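Local atomic coordinates of recombinant Amphinase-2 (Rana pipiens, PDB entry 2P6Z), a protein that cleaves RNA as a cytotoxic endonuclease of the pancreatic ribonuclease family, acting on poly(U), poly(C) and dinucleotides such as CpA and UpA. Residues Thr72-Leu77 / Thr94-Ile99. Sequence-based numbering, arbitrary orientation.
Sequences TQQFTL and TNFICI. With NA (sodium ion), chain C.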
loop_
_atom_site.group_PDB
_atom_site.type_symbol
_atom_site.label_atom_id
_atom_site.label_comp_id
_atom_site.label_asym_id
_atom_site.label_seq_id
_atom_site.Cartn_x
_atom_site.Cartn_y
_atom_site.Cartn_z
ATOM N N THR A 72 9.792 8.404 6.754
ATOM C CA THR A 72 10.425 9.695 6.999
ATOM C C THR A 72 10.176 10.664 5.843
ATOM O O THR A 72 10.262 11.891 6.011
ATOM C CB THR A 72 11.940 9.558 7.307
ATOM O OG1 THR A 72 12.600 8.892 6.227
ATOM C CG2 THR A 72 12.152 8.757 8.569
ATOM N N GLN A 73 9.851 10.102 4.678
ATOM C CA GLN A 73 9.494 10.917 3.531
ATOM C C GLN A 73 8.059 10.665 3.111
ATOM O O GLN A 73 7.442 9.672 3.514
ATOM C CB GLN A 73 10.475 10.701 2.369
ATOM C CG GLN A 73 11.808 11.412 2.606
ATOM C CD GLN A 73 12.834 11.157 1.524
ATOM O OE1 GLN A 73 13.973 10.795 1.817
ATOM N NE2 GLN A 73 12.446 11.356 0.268
ATOM N N GLN A 74 7.508 11.590 2.336
ATOM C CA GLN A 74 6.156 11.423 1.831
ATOM C C GLN A 74 6.172 10.602 0.547
ATOM O O GLN A 74 7.166 10.584 -0.186
ATOM C CB GLN A 74 5.485 12.771 1.590
ATOM C CG GLN A 74 5.302 13.591 2.858
ATOM C CD GLN A 74 4.568 14.877 2.607
ATOM O OE1 GLN A 74 3.454 14.885 2.076
ATOM N NE2 GLN A 74 5.182 15.978 2.988
ATOM N N PHE A 75 5.061 9.926 0.283
ATOM C CA PHE A 75 4.926 9.109 -0.916
ATOM C C PHE A 75 3.726 9.615 -1.683
ATOM O O PHE A 75 2.806 10.179 -1.092
ATOM C CB PHE A 75 4.716 7.627 -0.548
ATOM C CG PHE A 75 5.959 6.932 -0.070
ATOM C CD1 PHE A 75 6.235 6.825 1.285
ATOM C CD2 PHE A 75 6.851 6.369 -0.982
ATOM C CE1 PHE A 75 7.389 6.191 1.732
ATOM C CE2 PHE A 75 8.000 5.728 -0.549
ATOM C CZ PHE A 75 8.276 5.641 0.814
ATOM N N THR A 76 3.746 9.430 -3.003
ATOM C CA THR A 76 2.551 9.627 -3.813
ATOM C C THR A 76 1.619 8.425 -3.612
ATOM O O THR A 76 2.038 7.264 -3.775
ATOM C CB THR A 76 2.893 9.778 -5.308
ATOM O OG1 THR A 76 3.767 10.905 -5.490
ATOM C CG2 THR A 76 1.630 10.021 -6.097
ATOM N N LEU A 77 0.367 8.719 -3.261
ATOM C CA LEU A 77 -0.621 7.700 -2.906
ATOM C C LEU A 77 -1.903 7.830 -3.723
ATOM O O LEU A 77 -2.462 8.921 -3.836
ATOM C CB LEU A 77 -0.988 7.809 -1.417
ATOM C CG LEU A 77 0.108 7.818 -0.350
ATOM C CD1 LEU A 77 -0.509 8.091 1.016
ATOM C CD2 LEU A 77 0.904 6.506 -0.355
ATOM N N THR A 94 -0.050 13.214 -1.661
ATOM C CA THR A 94 1.201 12.793 -1.067
ATOM C C THR A 94 1.018 12.885 0.427
ATOM O O THR A 94 0.332 13.790 0.938
ATOM C CB THR A 94 2.380 13.653 -1.537
ATOM O OG1 THR A 94 2.087 15.030 -1.273
ATOM C CG2 THR A 94 2.590 13.475 -3.030
ATOM N N ASN A 95 1.607 11.923 1.122
ATOM C CA ASN A 95 1.611 11.893 2.573
ATOM C C ASN A 95 2.627 10.871 3.047
ATOM O O ASN A 95 3.097 10.027 2.270
ATOM C CB ASN A 95 0.215 11.563 3.131
ATOM C CG ASN A 95 0.004 12.092 4.547
ATOM O OD1 ASN A 95 0.939 12.540 5.204
ATOM N ND2 ASN A 95 -1.228 12.034 5.020
ATOM N N PHE A 96 2.975 10.971 4.323
ATOM C CA PHE A 96 3.702 9.928 4.999
ATOM C C PHE A 96 2.766 8.726 5.093
ATOM O O PHE A 96 1.546 8.845 4.895
ATOM C CB PHE A 96 4.116 10.384 6.406
ATOM C CG PHE A 96 4.910 11.668 6.423
ATOM C CD1 PHE A 96 4.291 12.878 6.727
ATOM C CD2 PHE A 96 6.277 11.662 6.135
ATOM C CE1 PHE A 96 5.017 14.078 6.739
ATOM C CE2 PHE A 96 7.015 12.855 6.147
ATOM C CZ PHE A 96 6.383 14.057 6.446
ATOM N N ILE A 97 3.345 7.566 5.362
ATOM C CA ILE A 97 2.542 6.377 5.647
ATOM C C ILE A 97 2.999 5.737 6.947
ATOM O O ILE A 97 4.135 5.938 7.387
ATOM C CB ILE A 97 2.575 5.344 4.499
ATOM C CG1 ILE A 97 4.019 4.898 4.191
ATOM C CG2 ILE A 97 1.839 5.894 3.266
ATOM C CD1 ILE A 97 4.110 3.779 3.109
ATOM N N CYS A 98 2.095 4.972 7.551
ATOM C CA CYS A 98 2.372 4.204 8.748
ATOM C C CYS A 98 2.204 2.724 8.411
ATOM O O CYS A 98 1.125 2.308 7.993
ATOM C CB CYS A 98 1.384 4.600 9.850
ATOM S SG CYS A 98 1.583 3.673 11.371
ATOM N N ILE A 99 3.267 1.945 8.577
ATOM C CA ILE A 99 3.216 0.502 8.277
ATOM C C ILE A 99 3.631 -0.327 9.481
ATOM O O ILE A 99 4.307 0.175 10.387
ATOM C CB ILE A 99 4.082 0.115 7.035
ATOM C CG1 ILE A 99 5.551 0.490 7.252
ATOM C CG2 ILE A 99 3.526 0.764 5.769
ATOM C CD1 ILE A 99 6.499 -0.051 6.205
HETATM NA NA NA C . 1.015 16.175 1.258
HETATM O O HOH W 1 2.600 17.761 0.445
HETATM O O HOH W 2 -0.411 16.019 3.121
#
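Phe75 and Asn95 form a hydrogen-bonded antiparallel pair at the open end of the long beta hairpin made by strands 75-84 and 87-102, part of the curved sheet of the pancreatic ribonuclease fold. Two backbone bonds close the pair: Phe75 N to Asn95 O is short and nearly straight (2.8 Å, 171°), although the donor stands above the carbonyl plane, whereas Asn95 N, 3.1 Å from Phe75 O, lies in the carbonyl plane of Phe75. Thr76 and Thr94 follow as a non-hydrogen-bonded pair, and ahead of Phe75 the regular pairing gives way to packing of residues 72-74 round the Phe96 ring, with Thr72 O at its edge.

On the face carrying Phe75, apolar side chains meet. Leu77 lays both methyls against Ile97 CG2, with CD2 at 3.8 Å, while the Phe75 and Ile97 side chains cross at about a right angle, ring atom CD1 meeting Ile97 CG1 at 4.1 Å. Ile49 of strand 45-50 touches all three, and Leu77 also lies near Thr47, a substrate-binding residue by similarity.

At the exposed edge, Gln74 and Thr94 hold a sodium ion. Its close ligands are Thr94 O at 2.5 Å and two waters; Thr94 OG1, set on the ion's side by chi1 of 55°, and Gln74 OE1, from segment 72-77, are long ones at 3.0 and 2.9 Å, so the ion bridges the two segments. Gln74 serves twice: OE1 reaches the ion while CG lies over one face of the Phe96 ring, which also makes a cation-pi contact with Lys114. In this CH-pi contact Gln74 CG sits 3.7 Å from the Phe96 ring centroid, only 7° off the normal.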